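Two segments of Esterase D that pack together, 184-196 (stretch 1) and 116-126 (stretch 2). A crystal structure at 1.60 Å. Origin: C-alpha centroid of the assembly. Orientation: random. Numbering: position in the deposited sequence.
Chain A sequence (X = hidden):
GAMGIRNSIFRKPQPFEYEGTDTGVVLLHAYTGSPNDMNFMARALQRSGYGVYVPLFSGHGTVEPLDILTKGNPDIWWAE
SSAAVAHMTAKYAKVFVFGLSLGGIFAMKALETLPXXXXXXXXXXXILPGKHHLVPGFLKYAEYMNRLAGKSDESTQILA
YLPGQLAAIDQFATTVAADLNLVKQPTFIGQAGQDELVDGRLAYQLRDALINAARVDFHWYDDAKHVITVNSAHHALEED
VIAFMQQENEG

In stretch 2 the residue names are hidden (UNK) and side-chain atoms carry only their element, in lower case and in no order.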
# COMPACT_ATOMS: atom_id res chain seq x y z
N LYS A 184 -8.81 -16.23 3.63
CA LYS A 184 -8.39 -17.43 4.34
C LYS A 184 -6.89 -17.43 4.70
O LYS A 184 -6.46 -18.17 5.60
CB LYS A 184 -8.69 -18.66 3.50
CG LYS A 184 -10.15 -18.88 3.13
CD LYS A 184 -11.13 -18.73 4.28
CE LYS A 184 -12.58 -18.84 3.80
NZ LYS A 184 -13.42 -17.67 4.26
N GLN A 185 -6.11 -16.62 4.00
CA GLN A 185 -4.66 -16.63 4.15
C GLN A 185 -4.23 -15.97 5.44
O GLN A 185 -4.93 -15.08 5.96
CB GLN A 185 -3.98 -15.85 3.01
CG GLN A 185 -4.21 -16.40 1.62
CD GLN A 185 -5.36 -15.74 0.89
OE1 GLN A 185 -6.30 -15.24 1.52
NE2 GLN A 185 -5.29 -15.74 -0.44
N PRO A 186 -3.04 -16.34 5.94
CA PRO A 186 -2.39 -15.55 6.96
C PRO A 186 -2.33 -14.07 6.53
O PRO A 186 -1.99 -13.79 5.37
CB PRO A 186 -0.99 -16.15 7.05
CG PRO A 186 -1.16 -17.55 6.57
CD PRO A 186 -2.22 -17.51 5.55
N THR A 187 -2.66 -13.17 7.44
CA THR A 187 -2.67 -11.73 7.16
C THR A 187 -1.81 -10.96 8.15
O THR A 187 -1.91 -11.15 9.36
CB THR A 187 -4.10 -11.19 7.18
OG1 THR A 187 -4.90 -11.94 6.27
CG2 THR A 187 -4.14 -9.70 6.81
N PHE A 188 -0.99 -10.07 7.60
CA PHE A 188 -0.11 -9.19 8.36
C PHE A 188 -0.76 -7.82 8.46
O PHE A 188 -1.26 -7.29 7.47
CB PHE A 188 1.24 -9.05 7.64
CG PHE A 188 2.23 -8.21 8.37
CD1 PHE A 188 3.11 -8.78 9.28
CD2 PHE A 188 2.26 -6.83 8.20
CE1 PHE A 188 4.03 -7.99 9.99
CE2 PHE A 188 3.18 -6.05 8.89
CZ PHE A 188 4.05 -6.63 9.80
N ILE A 189 -0.74 -7.25 9.66
CA ILE A 189 -1.23 -5.88 9.87
C ILE A 189 -0.21 -5.07 10.64
O ILE A 189 0.13 -5.40 11.78
CB ILE A 189 -2.56 -5.84 10.64
CG1 ILE A 189 -3.63 -6.63 9.90
CG2 ILE A 189 -2.99 -4.37 10.85
CD1 ILE A 189 -4.99 -6.77 10.63
N GLY A 190 0.31 -4.02 10.01
CA GLY A 190 1.17 -3.06 10.67
C GLY A 190 0.55 -1.68 10.63
O GLY A 190 -0.05 -1.29 9.62
N GLN A 191 0.67 -0.94 11.73
CA GLN A 191 0.04 0.37 11.84
C GLN A 191 0.89 1.32 12.69
O GLN A 191 1.27 0.97 13.80
CB GLN A 191 -1.33 0.22 12.47
CG GLN A 191 -2.06 1.52 12.73
CD GLN A 191 -2.26 2.33 11.48
OE1 GLN A 191 -2.91 1.88 10.54
NE2 GLN A 191 -1.75 3.57 11.49
N ALA A 192 1.16 2.50 12.15
CA ALA A 192 1.85 3.57 12.87
C ALA A 192 1.02 4.04 14.06
O ALA A 192 -0.19 4.25 13.93
CB ALA A 192 2.13 4.74 11.92
N GLY A 193 1.68 4.25 15.21
CA GLY A 193 1.01 4.71 16.44
C GLY A 193 0.82 6.22 16.56
O GLY A 193 0.13 6.68 17.49
N GLN A 194 1.42 6.99 15.66
CA GLN A 194 1.23 8.44 15.60
C GLN A 194 0.86 8.83 14.17
O GLN A 194 1.38 9.78 13.58
CB GLN A 194 2.49 9.17 16.08
CG GLN A 194 2.84 8.87 17.54
CD GLN A 194 1.87 9.50 18.54
OE1 GLN A 194 1.04 10.35 18.19
NE2 GLN A 194 1.97 9.08 19.81
N ASP A 195 -0.10 8.09 13.62
CA ASP A 195 -0.45 8.24 12.22
C ASP A 195 -1.28 9.50 11.99
O ASP A 195 -2.42 9.62 12.45
CB ASP A 195 -1.23 7.02 11.73
CG ASP A 195 -1.25 6.92 10.21
OD1 ASP A 195 -1.49 7.96 9.54
OD2 ASP A 195 -1.03 5.81 9.68
N GLU A 196 -0.69 10.42 11.22
CA GLU A 196 -1.29 11.70 10.90
C GLU A 196 -2.23 11.69 9.69
O GLU A 196 -2.87 12.71 9.42
CB GLU A 196 -0.19 12.74 10.64
CG GLU A 196 0.54 12.63 9.29
CD GLU A 196 1.61 11.55 9.20
OE1 GLU A 196 1.66 10.62 10.04
OE2 GLU A 196 2.43 11.64 8.24
N UNK A 116 -3.71 -18.05 -5.98
CA UNK A 116 -2.29 -18.35 -5.95
C UNK A 116 -1.47 -17.53 -4.96
O UNK A 116 -0.26 -17.57 -5.02
N UNK A 117 -2.13 -16.81 -4.05
CA UNK A 117 -1.40 -15.99 -3.07
C UNK A 117 -1.25 -16.68 -1.70
O UNK A 117 -2.24 -17.10 -1.10
c UNK A 117 -1.25 -13.76 -1.89
c UNK A 117 -2.24 -13.89 -4.20
c UNK A 117 -3.17 -12.65 -4.15
c UNK A 117 -2.07 -14.61 -2.86
N UNK A 118 -0.03 -16.79 -1.21
CA UNK A 118 0.23 -17.46 0.07
C UNK A 118 -0.26 -16.66 1.27
O UNK A 118 -0.89 -17.22 2.16
c UNK A 118 2.09 -18.26 1.61
o UNK A 118 2.11 -18.72 -0.76
c UNK A 118 1.73 -17.75 0.23
N UNK A 119 0.05 -15.36 1.29
CA UNK A 119 -0.30 -14.51 2.42
C UNK A 119 -0.03 -13.06 2.03
O UNK A 119 0.45 -12.78 0.93
c UNK A 119 0.49 -14.91 3.65
N UNK A 120 -0.36 -12.13 2.91
CA UNK A 120 -0.20 -10.72 2.56
C UNK A 120 -0.74 -9.86 3.66
O UNK A 120 -0.97 -10.33 4.76
N UNK A 121 -0.94 -8.57 3.38
CA UNK A 121 -1.45 -7.67 4.40
C UNK A 121 -1.12 -6.22 4.15
O UNK A 121 -0.88 -5.81 3.01
N UNK A 122 -1.11 -5.44 5.22
CA UNK A 122 -1.02 -4.00 5.12
C UNK A 122 0.02 -3.44 6.07
O UNK A 122 0.30 -4.00 7.13
c UNK A 122 -3.49 -3.98 4.52
c UNK A 122 -2.38 -3.34 5.39
c UNK A 122 -2.75 -3.43 6.87
N UNK A 123 0.58 -2.31 5.66
CA UNK A 123 1.50 -1.55 6.48
C UNK A 123 0.85 -0.27 7.01
O UNK A 123 1.53 0.53 7.67
c UNK A 123 3.49 -3.59 5.66
c UNK A 123 4.21 -4.63 5.09
c UNK A 123 2.75 -1.16 5.69
c UNK A 123 4.23 -2.13 3.92
c UNK A 123 4.94 -4.40 3.94
c UNK A 123 4.95 -3.15 3.36
c UNK A 123 3.49 -2.32 5.07
N UNK A 124 -0.43 -0.07 6.68
CA UNK A 124 -1.27 0.96 7.33
C UNK A 124 -2.74 0.66 7.06
O UNK A 124 -3.07 -0.14 6.17
o UNK A 124 -1.40 3.34 7.78
c UNK A 124 -0.91 2.37 6.85
N UNK A 125 -3.61 1.27 7.85
CA UNK A 125 -5.05 1.05 7.72
C UNK A 125 -5.60 1.53 6.39
O UNK A 125 -5.03 2.41 5.76
c UNK A 125 -5.77 1.76 8.85
o UNK A 125 -5.46 1.14 10.08
N UNK A 126 -6.72 0.94 5.94
CA UNK A 126 -7.28 1.38 4.68
C UNK A 126 -7.83 2.80 4.74
O UNK A 126 -8.03 3.35 5.82
c UNK A 126 -8.41 0.37 4.43
c UNK A 126 -8.78 -0.13 5.78
c UNK A 126 -7.52 -0.12 6.58
O HOH W 1 1.15 2.96 9.14

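Position 116 has no side-chain atoms, and its phi of 81° is a value that favours glycine; it lies clear of stretch 1 and is Gly116. Position 117 carries four carbons, forked at the first, with one arm two carbons long, and its backbone O accepts a weak hydrogen bond from Gln185 NE2 at 3.4 Å; the branching is the mark of isoleucine, Ile117. At 118 one carbon bears an oxygen and a carbon; the CA-to-CB bond points away, and the backbone O of 118 lies 3.5 Å from Gln185 CG. The atoms fit threonine, Thr118.

Position 119 has a single side-chain carbon. This CB lies 3.2 Å from Pro186 O, and its 3.9 Å approach to Pro186 CB is a small apolar contact; the residue is Ala119. Position 120 shows no side-chain atoms. Its N gives a weak hydrogen bond to Pro186 O (3.4 Å), while its O receives a stronger one from Phe188 N (2.9 Å); it is Gly120.

Position 121 is also bare, and here the reason is visible: an ideal CB would stand 1.9 Å from Phe188 O and would be jammed against the carbonyl of the preceding residue. Its CA instead comes to 3.1 Å from Phe188 O in a CA-H...O contact, and the residue is Gly121. At 122 one carbon carries two more, one of which meets Ile189 CG2 at 4.1 Å, both side chains lying on the same face of the sheet; this is Val122.

Position 123 has one carbon followed by a six-carbon ring with no oxygen. Although its CA-to-CB bond points away, a ring carbon comes within 4.1 Å of Phe188 CE2, which lies at the edge of this ring; the residue is Phe123. At 124 one carbon bears one oxygen, which lies 3.1 Å from Asp195 OD2: Ser124. A water accepts from Ser124 OG and Ala192 N while donating to Phe123 O. At 125 one carbon again bears one oxygen, which donates to Gln191 OE1 at 2.7 Å: Ser125. Position 126 has three carbons closing a ring onto the backbone N and makes no contact with stretch 1; it is Pro126.

The contact is a parallel strand pairing, with the axes inclined by 20°. Phe188 N to Gly120 O, Val122 N to Phe188 O and Gly190 N to Val122 O, each 2.9 Å, form its hydrogen-bonded centre. Beyond it, Gln191 OE1 takes hydrogen bonds from both Ser125 N (2.8 Å) and Ser125 OG, so a side chain continues the attachment where the backbone ladder stops.

Stretch 2 116-126: GITAGGVFSSP
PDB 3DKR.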